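Local coordinates for beta-N-acetylhexosaminidase (PDB 3RCN), which probably hydrolyses terminal, non-reducing N-acetyl-D-hexosamine residues of N-acetyl-beta-D-hexosaminides, as other members of glycosyl hydrolase family 20 do, at residues 286-291 / 346-351; 405-409 / 452-457; 468-473 / 510-516. All blocks are in the same frame, centred on the assembly; numbering follows the deposited sequence.

Interaction 1: 286-291 / 346-351; sequences VSETSL and WFVGQL. With SO4 (sulfate ion), chain C.
E288, whose carboxylate reaches the indole of W346, gives its backbone N to sulfate O2 at 2.7 Å (N-H...O angle 145°), and Q327 and K331 bind the same ion. S287 is the N-cap residue, so the sulfate, probably from the crystallisation liquor, sits at the start of helix 288-304. Here that helix packs against helix 342-357, two outer helices of the catalytic alpha/beta barrel, with L291 as a knob in a hole formed by W346, F347, Q350 and L351. The two branches of L291 divide the work: CD1 meets W346 CH2 at 3.5 Å, while CD2 lies 3.7 Å from L351 CD2. Between them, L291 CG approaches F347 CE1 to 3.7 Å. F347 has CG anti to its backbone N (chi1 -171°), which carries the ring under the start of helix 288-304, where V286 CB and S290 CB also come against the ring obliquely. Q350 CG lies over one face of the W346 indole, 3.6 Å above the plane. The E288 chain bends at chi2 (-53°), bringing the carboxylate, salt-bridged to K331, back to the indole: OE2 stands at the ring edge, near its plane, 4.0 Å from W346 CH2.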
loop_
_atom_site.group_PDB
_atom_site.type_symbol
_atom_site.label_atom_id
_atom_site.label_comp_id
_atom_site.label_asym_id
_atom_site.label_seq_id
_atom_site.Cartn_x
_atom_site.Cartn_y
_atom_site.Cartn_z
ATOM N N VAL A 286 18.785 22.520 26.331
ATOM C CA VAL A 286 20.013 21.736 26.286
ATOM C C VAL A 286 20.650 21.636 27.671
ATOM O O VAL A 286 20.940 22.642 28.313
ATOM C CB VAL A 286 21.024 22.296 25.274
ATOM C CG1 VAL A 286 20.365 22.450 23.918
ATOM C CG2 VAL A 286 21.557 23.617 25.740
ATOM N N SER A 287 20.906 20.409 28.098
ATOM C CA SER A 287 21.237 20.126 29.484
ATOM C C SER A 287 21.579 18.657 29.596
ATOM O O SER A 287 21.447 17.902 28.628
ATOM C CB SER A 287 20.048 20.422 30.392
ATOM O OG SER A 287 18.998 19.515 30.134
ATOM N N GLU A 288 22.047 18.257 30.770
ATOM C CA GLU A 288 22.533 16.902 30.946
ATOM C C GLU A 288 21.385 15.932 30.790
ATOM O O GLU A 288 21.558 14.844 30.237
ATOM C CB GLU A 288 23.219 16.716 32.307
ATOM C CG GLU A 288 24.550 17.437 32.445
ATOM C CD GLU A 288 25.535 17.124 31.320
ATOM O OE1 GLU A 288 25.566 15.970 30.829
ATOM O OE2 GLU A 288 26.287 18.045 30.927
ATOM N N THR A 289 20.211 16.328 31.278
ATOM C CA THR A 289 19.051 15.449 31.202
ATOM C C THR A 289 18.575 15.222 29.763
ATOM O O THR A 289 18.379 14.076 29.378
ATOM C CB THR A 289 17.912 15.868 32.165
ATOM O OG1 THR A 289 17.555 17.236 31.947
ATOM C CG2 THR A 289 18.376 15.699 33.602
ATOM N N SER A 290 18.435 16.293 28.977
ATOM C CA SER A 290 18.168 16.172 27.536
ATOM C C SER A 290 19.191 15.247 26.904
ATOM O O SER A 290 18.837 14.316 26.175
ATOM C CB SER A 290 18.284 17.516 26.823
ATOM O OG SER A 290 17.583 18.519 27.503
ATOM N N LEU A 291 20.466 15.528 27.173
ATOM C CA LEU A 291 21.556 14.729 26.632
ATOM C C LEU A 291 21.398 13.252 26.955
ATOM O O LEU A 291 21.554 12.408 26.072
ATOM C CB LEU A 291 22.909 15.232 27.145
ATOM C CG LEU A 291 23.646 16.113 26.145
ATOM C CD1 LEU A 291 24.990 16.529 26.688
ATOM C CD2 LEU A 291 23.788 15.358 24.818
ATOM N N TRP A 346 27.386 22.633 20.656
ATOM C CA TRP A 346 27.800 21.765 21.742
ATOM C C TRP A 346 26.897 20.531 21.877
ATOM O O TRP A 346 27.386 19.409 22.048
ATOM C CB TRP A 346 27.815 22.547 23.058
ATOM C CG TRP A 346 28.138 21.687 24.222
ATOM C CD1 TRP A 346 29.374 21.248 24.588
ATOM C CD2 TRP A 346 27.217 21.145 25.180
ATOM N NE1 TRP A 346 29.283 20.464 25.716
ATOM C CE2 TRP A 346 27.974 20.383 26.099
ATOM C CE3 TRP A 346 25.832 21.230 25.352
ATOM C CZ2 TRP A 346 27.392 19.711 27.174
ATOM C CZ3 TRP A 346 25.252 20.562 26.431
ATOM C CH2 TRP A 346 26.033 19.809 27.321
ATOM N N PHE A 347 25.584 20.751 21.820
ATOM C CA PHE A 347 24.604 19.686 22.045
ATOM C C PHE A 347 24.719 18.605 20.983
ATOM O O PHE A 347 24.797 17.425 21.292
ATOM C CB PHE A 347 23.183 20.252 22.041
ATOM C CG PHE A 347 22.137 19.264 22.465
ATOM C CD1 PHE A 347 22.065 18.829 23.781
ATOM C CD2 PHE A 347 21.223 18.764 21.551
ATOM C CE1 PHE A 347 21.095 17.915 24.179
ATOM C CE2 PHE A 347 20.258 17.850 21.939
ATOM C CZ PHE A 347 20.191 17.429 23.259
ATOM N N VAL A 348 24.732 19.027 19.728
ATOM C CA VAL A 348 24.837 18.108 18.614
ATOM C C VAL A 348 26.169 17.352 18.661
ATOM O O VAL A 348 26.223 16.152 18.372
ATOM C CB VAL A 348 24.667 18.874 17.284
ATOM C CG1 VAL A 348 25.000 18.001 16.099
ATOM C CG2 VAL A 348 23.244 19.445 17.181
ATOM N N GLY A 349 27.234 18.054 19.047
ATOM C CA GLY A 349 28.559 17.459 19.133
ATOM C C GLY A 349 28.625 16.359 20.170
ATOM O O GLY A 349 29.206 15.311 19.916
ATOM N N GLN A 350 28.029 16.596 21.339
ATOM C CA GLN A 350 27.948 15.570 22.380
ATOM C C GLN A 350 27.227 14.323 21.870
ATOM O O GLN A 350 27.664 13.192 22.098
ATOM C CB GLN A 350 27.243 16.092 23.634
ATOM C CG GLN A 350 27.983 17.192 24.384
ATOM C CD GLN A 350 29.354 16.772 24.892
ATOM O OE1 GLN A 350 30.379 17.206 24.355
ATOM N NE2 GLN A 350 29.384 15.933 25.935
ATOM N N LEU A 351 26.118 14.523 21.172
ATOM C CA LEU A 351 25.440 13.385 20.580
ATOM C C LEU A 351 26.285 12.746 19.475
ATOM O O LEU A 351 26.379 11.520 19.394
ATOM C CB LEU A 351 24.055 13.779 20.086
ATOM C CG LEU A 351 23.088 14.151 21.213
ATOM C CD1 LEU A 351 21.778 14.625 20.628
ATOM C CD2 LEU A 351 22.881 12.987 22.191
HETATM S S SO4 C . 22.592 21.062 33.505
HETATM O O1 SO4 C . 21.572 20.309 34.241
HETATM O O2 SO4 C . 22.887 20.391 32.242
HETATM O O3 SO4 C . 22.117 22.416 33.225
HETATM O O4 SO4 C . 23.810 21.123 34.309
#

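Interaction 2: 405-409 / 452-457; sequences KLYLD and AQANIW
At the C-terminal end of strand 449-456, where the catalytic barrel of this family opens into its active site, the loop 405-409 runs alongside in the same direction, the end-to-end directions of the touching parts (406-409 and 452-457) differing by 11°. A single parallel beta bridge joins Y407 to N455. N455 supplies both of its bonds: its N donates to L406 O at 3.1 Å, and its O accepts from L408 N at 2.8 Å, the latter nearly straight at 172°. Above this bridge, Y407 and N455 lie side by side and point the same way, ring and amide planes inclined to each other, with N455 ND2 3.2 Å from Y407 CE1. The rotation of the amide is fixed by Q453 NE2, which donates to N455 OD1 at 2.8 Å on a lone pair in the carbonyl plane; Q453 OE1 in turn bonds to the hydroxyl of Y140. W457 meets the tyrosine edge-to-face, centroids 4.9 Å apart, its NE1 standing over one face of the Y407 ring. D409 flanks the indole's edge, with OD2 3.4 Å from W457 CD1 and the carboxylate turned 73° from the ring plane. The Y407 side chain lies about 7 Å from the side chain of E316, the predicted proton donor, and a glycerol, probably from the crystallisation liquor, lies about 4 Å from the W457 side chain; with the proximity to E316 this is consistent with these two aromatics helping to shape the sugar pocket. Away from the pocket, L408 CD1 reaches A454 CB and I456 CG1. Strand 449-456 itself lies between strands 140-146 and 397-400; F482 and I478 of helix 474-483 pack on L406 and L408 respectively, while W365 packs on N455 and H175 on W457.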
loop_
_atom_site.group_PDB
_atom_site.type_symbol
_atom_site.label_atom_id
_atom_site.label_comp_id
_atom_site.label_asym_id
_atom_site.label_seq_id
_atom_site.Cartn_x
_atom_site.Cartn_y
_atom_site.Cartn_z
ATOM N N LYS A 405 16.342 23.565 -5.945
ATOM C CA LYS A 405 16.469 22.592 -7.031
ATOM C C LYS A 405 15.735 21.287 -6.732
ATOM O O LYS A 405 14.868 20.862 -7.473
ATOM C CB LYS A 405 17.946 22.289 -7.304
ATOM C CG LYS A 405 18.770 23.475 -7.781
ATOM C CD LYS A 405 18.168 24.090 -9.034
ATOM C CE LYS A 405 19.111 25.111 -9.636
ATOM N NZ LYS A 405 19.566 26.092 -8.619
ATOM N N LEU A 406 16.179 20.629 -5.669
ATOM C CA LEU A 406 15.800 19.271 -5.300
ATOM C C LEU A 406 14.669 19.059 -4.281
ATOM O O LEU A 406 14.556 17.959 -3.728
ATOM C CB LEU A 406 17.039 18.451 -4.950
ATOM C CG LEU A 406 18.007 18.327 -6.128
ATOM C CD1 LEU A 406 19.080 17.299 -5.841
ATOM C CD2 LEU A 406 17.252 17.962 -7.387
ATOM N N TYR A 407 13.945 20.112 -3.906
ATOM C CA TYR A 407 12.835 19.939 -2.953
ATOM C C TYR A 407 11.522 19.640 -3.678
ATOM O O TYR A 407 10.989 20.481 -4.411
ATOM C CB TYR A 407 12.682 21.155 -2.024
ATOM C CG TYR A 407 13.674 21.178 -0.870
ATOM C CD1 TYR A 407 14.846 20.436 -0.919
ATOM C CD2 TYR A 407 13.422 21.916 0.280
ATOM C CE1 TYR A 407 15.741 20.442 0.129
ATOM C CE2 TYR A 407 14.322 21.928 1.343
ATOM C CZ TYR A 407 15.480 21.188 1.256
ATOM O OH TYR A 407 16.387 21.185 2.293
ATOM N N LEU A 408 11.001 18.435 -3.458
ATOM C CA LEU A 408 9.891 17.926 -4.255
ATOM C C LEU A 408 8.511 18.264 -3.693
ATOM O O LEU A 408 7.497 17.994 -4.327
ATOM C CB LEU A 408 10.027 16.414 -4.460
ATOM C CG LEU A 408 11.302 15.943 -5.162
ATOM C CD1 LEU A 408 11.343 14.415 -5.284
ATOM C CD2 LEU A 408 11.421 16.603 -6.526
ATOM N N ASP A 409 8.466 18.838 -2.501
ATOM C CA ASP A 409 7.221 19.393 -1.992
ATOM C C ASP A 409 6.883 20.688 -2.746
ATOM O O ASP A 409 5.766 21.190 -2.659
ATOM C CB ASP A 409 7.278 19.614 -0.470
ATOM C CG ASP A 409 8.476 20.469 -0.027
ATOM O OD1 ASP A 409 8.271 21.382 0.807
ATOM O OD2 ASP A 409 9.623 20.222 -0.483
ATOM N N ALA A 452 24.080 13.260 -4.249
ATOM C CA ALA A 452 22.959 14.185 -4.112
ATOM C C ALA A 452 21.716 13.497 -3.550
ATOM O O ALA A 452 21.676 12.274 -3.416
ATOM C CB ALA A 452 22.647 14.870 -5.449
ATOM N N GLN A 453 20.726 14.297 -3.169
ATOM C CA GLN A 453 19.511 13.762 -2.588
ATOM C C GLN A 453 18.311 14.670 -2.871
ATOM O O GLN A 453 18.431 15.893 -2.860
ATOM C CB GLN A 453 19.751 13.582 -1.093
ATOM C CG GLN A 453 18.551 13.361 -0.234
ATOM C CD GLN A 453 18.951 13.311 1.230
ATOM O OE1 GLN A 453 19.799 12.507 1.619
ATOM N NE2 GLN A 453 18.369 14.189 2.044
ATOM N N ALA A 454 17.154 14.070 -3.123
ATOM C CA ALA A 454 15.926 14.835 -3.278
ATOM C C ALA A 454 15.089 14.700 -2.003
ATOM O O ALA A 454 14.976 13.610 -1.440
ATOM C CB ALA A 454 15.140 14.351 -4.489
ATOM N N ASN A 455 14.519 15.811 -1.547
ATOM C CA ASN A 455 13.746 15.821 -0.305
ATOM C C ASN A 455 12.256 16.038 -0.545
ATOM O O ASN A 455 11.863 16.944 -1.279
ATOM C CB ASN A 455 14.272 16.894 0.661
ATOM C CG ASN A 455 15.713 16.648 1.079
ATOM O OD1 ASN A 455 16.210 15.534 0.980
ATOM N ND2 ASN A 455 16.386 17.690 1.556
ATOM N N ILE A 456 11.434 15.194 0.069
ATOM C CA ILE A 456 9.991 15.357 0.007
ATOM C C ILE A 456 9.435 15.675 1.400
ATOM O O ILE A 456 9.267 14.780 2.237
ATOM C CB ILE A 456 9.377 14.029 -0.493
ATOM C CG1 ILE A 456 10.163 13.527 -1.714
ATOM C CG2 ILE A 456 7.891 14.174 -0.791
ATOM C CD1 ILE A 456 9.858 12.093 -2.089
ATOM N N TRP A 457 9.061 16.934 1.621
ATOM C CA TRP A 457 8.522 17.331 2.917
ATOM C C TRP A 457 7.016 17.173 2.863
ATOM O O TRP A 457 6.391 17.533 1.876
ATOM C CB TRP A 457 8.918 18.760 3.259
ATOM C CG TRP A 457 10.405 18.913 3.330
ATOM C CD1 TRP A 457 11.222 19.422 2.365
ATOM C CD2 TRP A 457 11.256 18.510 4.406
ATOM N NE1 TRP A 457 12.521 19.368 2.774
ATOM C CE2 TRP A 457 12.573 18.816 4.030
ATOM C CE3 TRP A 457 11.028 17.934 5.661
ATOM C CZ2 TRP A 457 13.669 18.571 4.860
ATOM C CZ3 TRP A 457 12.109 17.685 6.486
ATOM C CH2 TRP A 457 13.416 18.004 6.081
#

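Interaction 3: 468-473 / 510-516; sequences QFAAFP and GVEYRPL
Q468, near the C-terminal end of helix 464-471, bonds through its side-chain amide to the backbone of the extended chain 510-516. Its OE1 accepts from E512 N at 3.0 Å; the bond is straight at the hydrogen, but the donor stands 63° above the carbonyl plane. On the amide's other branch, NE2 makes a weak bond to G510 O at 3.3 Å. One backbone-to-backbone bond comes where the helix ends: R514 N donates to F472 O at 3.1 Å. With an alanine here in place of Q468, E512 N would lose this acceptor, and the chain after G510 would probably be held less firmly to the helix. Apolar groups fill in around the bonds: F472 CD2 meets V511 CG1 at 3.6 Å, and F472 CB lies 3.7 Å from Y513 CB. P473, after a cis peptide bond, sets its CD beside R514 O. R514, with CG anti to the backbone N (chi1 -162°), leads its aliphatic stem over F469, where its CB makes a CH-pi contact, 4.1 Å from the F469 ring centroid and 26° off the ring normal.

The next shell positions these groups. G510 adopts positive phi in a Schellman motif that ends helix 491-508 and brings the chain alongside Q468. E512 is salt-bridged to R465, one turn before F469, and Y513 OH is hydrogen-bonded to E507 of helix 491-508. F151 and D155 of the second subunit pack on E512 and Q468, placing this edge near the dimer interface. Beyond the stem of R514, its NH1 is salt-bridged to E418 OE2.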
loop_
_atom_site.group_PDB
_atom_site.type_symbol
_atom_site.label_atom_id
_atom_site.label_comp_id
_atom_site.label_asym_id
_atom_site.label_seq_id
_atom_site.Cartn_x
_atom_site.Cartn_y
_atom_site.Cartn_z
ATOM N N GLN A 468 3.011 10.560 -3.994
ATOM C CA GLN A 468 3.367 10.060 -5.327
ATOM C C GLN A 468 3.280 11.167 -6.376
ATOM O O GLN A 468 4.084 11.244 -7.312
ATOM C CB GLN A 468 2.462 8.891 -5.719
ATOM C CG GLN A 468 2.668 7.664 -4.859
ATOM C CD GLN A 468 1.786 6.520 -5.282
ATOM O OE1 GLN A 468 0.705 6.727 -5.840
ATOM N NE2 GLN A 468 2.244 5.297 -5.034
ATOM N N PHE A 469 2.281 12.018 -6.204
ATOM C CA PHE A 469 2.063 13.121 -7.100
ATOM C C PHE A 469 3.282 14.053 -6.991
ATOM O O PHE A 469 3.825 14.520 -7.999
ATOM C CB PHE A 469 0.760 13.823 -6.714
ATOM C CG PHE A 469 0.482 15.063 -7.509
ATOM C CD1 PHE A 469 0.996 16.291 -7.109
ATOM C CD2 PHE A 469 -0.290 15.008 -8.656
ATOM C CE1 PHE A 469 0.745 17.434 -7.844
ATOM C CE2 PHE A 469 -0.543 16.147 -9.388
ATOM C CZ PHE A 469 -0.020 17.361 -8.983
ATOM N N ALA A 470 3.715 14.304 -5.760
ATOM C CA ALA A 470 4.839 15.201 -5.513
ATOM C C ALA A 470 6.123 14.611 -6.064
ATOM O O ALA A 470 6.887 15.293 -6.734
ATOM C CB ALA A 470 4.982 15.490 -4.017
ATOM N N ALA A 471 6.350 13.332 -5.799
ATOM C CA ALA A 471 7.632 12.727 -6.133
ATOM C C ALA A 471 7.796 12.459 -7.617
ATOM O O ALA A 471 8.910 12.493 -8.140
ATOM C CB ALA A 471 7.845 11.445 -5.330
ATOM N N PHE A 472 6.702 12.168 -8.306
ATOM C CA PHE A 472 6.824 11.767 -9.707
ATOM C C PHE A 472 6.035 12.657 -10.634
ATOM O O PHE A 472 4.990 13.182 -10.241
ATOM C CB PHE A 472 6.410 10.311 -9.881
ATOM C CG PHE A 472 7.336 9.356 -9.214
ATOM C CD1 PHE A 472 8.514 8.972 -9.838
ATOM C CD2 PHE A 472 7.052 8.865 -7.948
ATOM C CE1 PHE A 472 9.392 8.101 -9.227
ATOM C CE2 PHE A 472 7.921 7.986 -7.328
ATOM C CZ PHE A 472 9.098 7.602 -7.968
ATOM N N PRO A 473 6.498 12.799 -11.887
ATOM C CA PRO A 473 7.649 12.229 -12.607
ATOM C C PRO A 473 9.057 12.753 -12.224
ATOM O O PRO A 473 10.051 12.173 -12.663
ATOM C CB PRO A 473 7.323 12.553 -14.065
ATOM C CG PRO A 473 6.626 13.873 -13.976
ATOM C CD PRO A 473 5.834 13.844 -12.691
ATOM N N GLY A 510 1.896 1.085 -9.610
ATOM C CA GLY A 510 0.887 1.705 -8.771
ATOM C C GLY A 510 1.163 3.153 -8.406
ATOM O O GLY A 510 0.630 3.671 -7.426
ATOM N N VAL A 511 1.981 3.831 -9.196
ATOM C CA VAL A 511 2.368 5.186 -8.840
ATOM C C VAL A 511 1.507 6.198 -9.577
ATOM O O VAL A 511 1.566 6.264 -10.797
ATOM C CB VAL A 511 3.861 5.440 -9.207
ATOM C CG1 VAL A 511 4.251 6.865 -8.889
ATOM C CG2 VAL A 511 4.762 4.459 -8.480
ATOM N N GLU A 512 0.727 6.995 -8.849
ATOM C CA GLU A 512 -0.049 8.025 -9.514
ATOM C C GLU A 512 0.771 9.305 -9.522
ATOM O O GLU A 512 0.842 10.001 -8.522
ATOM C CB GLU A 512 -1.360 8.306 -8.756
ATOM C CG GLU A 512 -2.130 7.070 -8.262
ATOM C CD GLU A 512 -3.510 7.405 -7.657
ATOM O OE1 GLU A 512 -3.810 6.900 -6.551
ATOM O OE2 GLU A 512 -4.294 8.154 -8.291
ATOM N N TYR A 513 1.288 9.663 -10.692
ATOM C CA TYR A 513 2.187 10.795 -10.838
ATOM C C TYR A 513 1.445 12.031 -11.326
ATOM O O TYR A 513 0.256 11.960 -11.599
ATOM C CB TYR A 513 3.280 10.421 -11.833
ATOM C CG TYR A 513 2.732 9.892 -13.133
ATOM C CD1 TYR A 513 2.553 8.521 -13.330
ATOM C CD2 TYR A 513 2.384 10.759 -14.161
ATOM C CE1 TYR A 513 2.045 8.029 -14.514
ATOM C CE2 TYR A 513 1.878 10.286 -15.351
ATOM C CZ TYR A 513 1.709 8.919 -15.526
ATOM O OH TYR A 513 1.207 8.459 -16.721
ATOM N N ARG A 514 2.143 13.163 -11.446
ATOM C CA ARG A 514 1.543 14.327 -12.091
ATOM C C ARG A 514 1.633 14.112 -13.585
ATOM O O ARG A 514 2.727 13.956 -14.112
ATOM C CB ARG A 514 2.251 15.641 -11.741
ATOM C CG ARG A 514 1.390 16.881 -12.055
ATOM C CD ARG A 514 2.136 18.207 -11.937
ATOM N NE ARG A 514 2.801 18.538 -13.195
ATOM C CZ ARG A 514 2.507 19.586 -13.964
ATOM N NH1 ARG A 514 1.566 20.452 -13.610
ATOM N NH2 ARG A 514 3.184 19.779 -15.088
ATOM N N PRO A 515 0.481 14.086 -14.275
ATOM C CA PRO A 515 0.545 13.968 -15.732
ATOM C C PRO A 515 1.267 15.176 -16.304
ATOM O O PRO A 515 1.196 16.263 -15.729
ATOM C CB PRO A 515 -0.926 13.972 -16.148
ATOM C CG PRO A 515 -1.660 13.477 -14.946
ATOM C CD PRO A 515 -0.909 14.085 -13.785
ATOM N N LEU A 516 1.961 14.983 -17.418
ATOM C CA LEU A 516 2.763 16.046 -18.002
ATOM C C LEU A 516 1.963 17.313 -18.334
ATOM O O LEU A 516 2.476 18.440 -18.243
ATOM C CB LEU A 516 3.507 15.515 -19.221
ATOM C CG LEU A 516 4.800 14.766 -18.870
ATOM C CD1 LEU A 516 4.565 13.658 -17.850
ATOM C CD2 LEU A 516 5.431 14.203 -20.124
#

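Overall arrangement
Interactions 2 and 3 are neighbours, their centres 14 Å apart: A470 CB touches L408 O and A471 CB touches I456 CD1, so helix 464-471 backs the strand it follows. Interaction 1 stands off, about 15 Å from interaction 2 at the nearest atoms and on the other side of the chain's centre from interaction 3. Interaction 2, closest to that centre, relies on backbone pairing and aromatic packing at the pocket. Interaction 1 joins two peripheral barrel helices mainly through apolar side chains, mostly buried despite their distance from the centre. Partly buried interaction 3 combines side-chain-to-backbone and backbone-to-backbone bonds with salt bridges to its surroundings, and borders the second subunit.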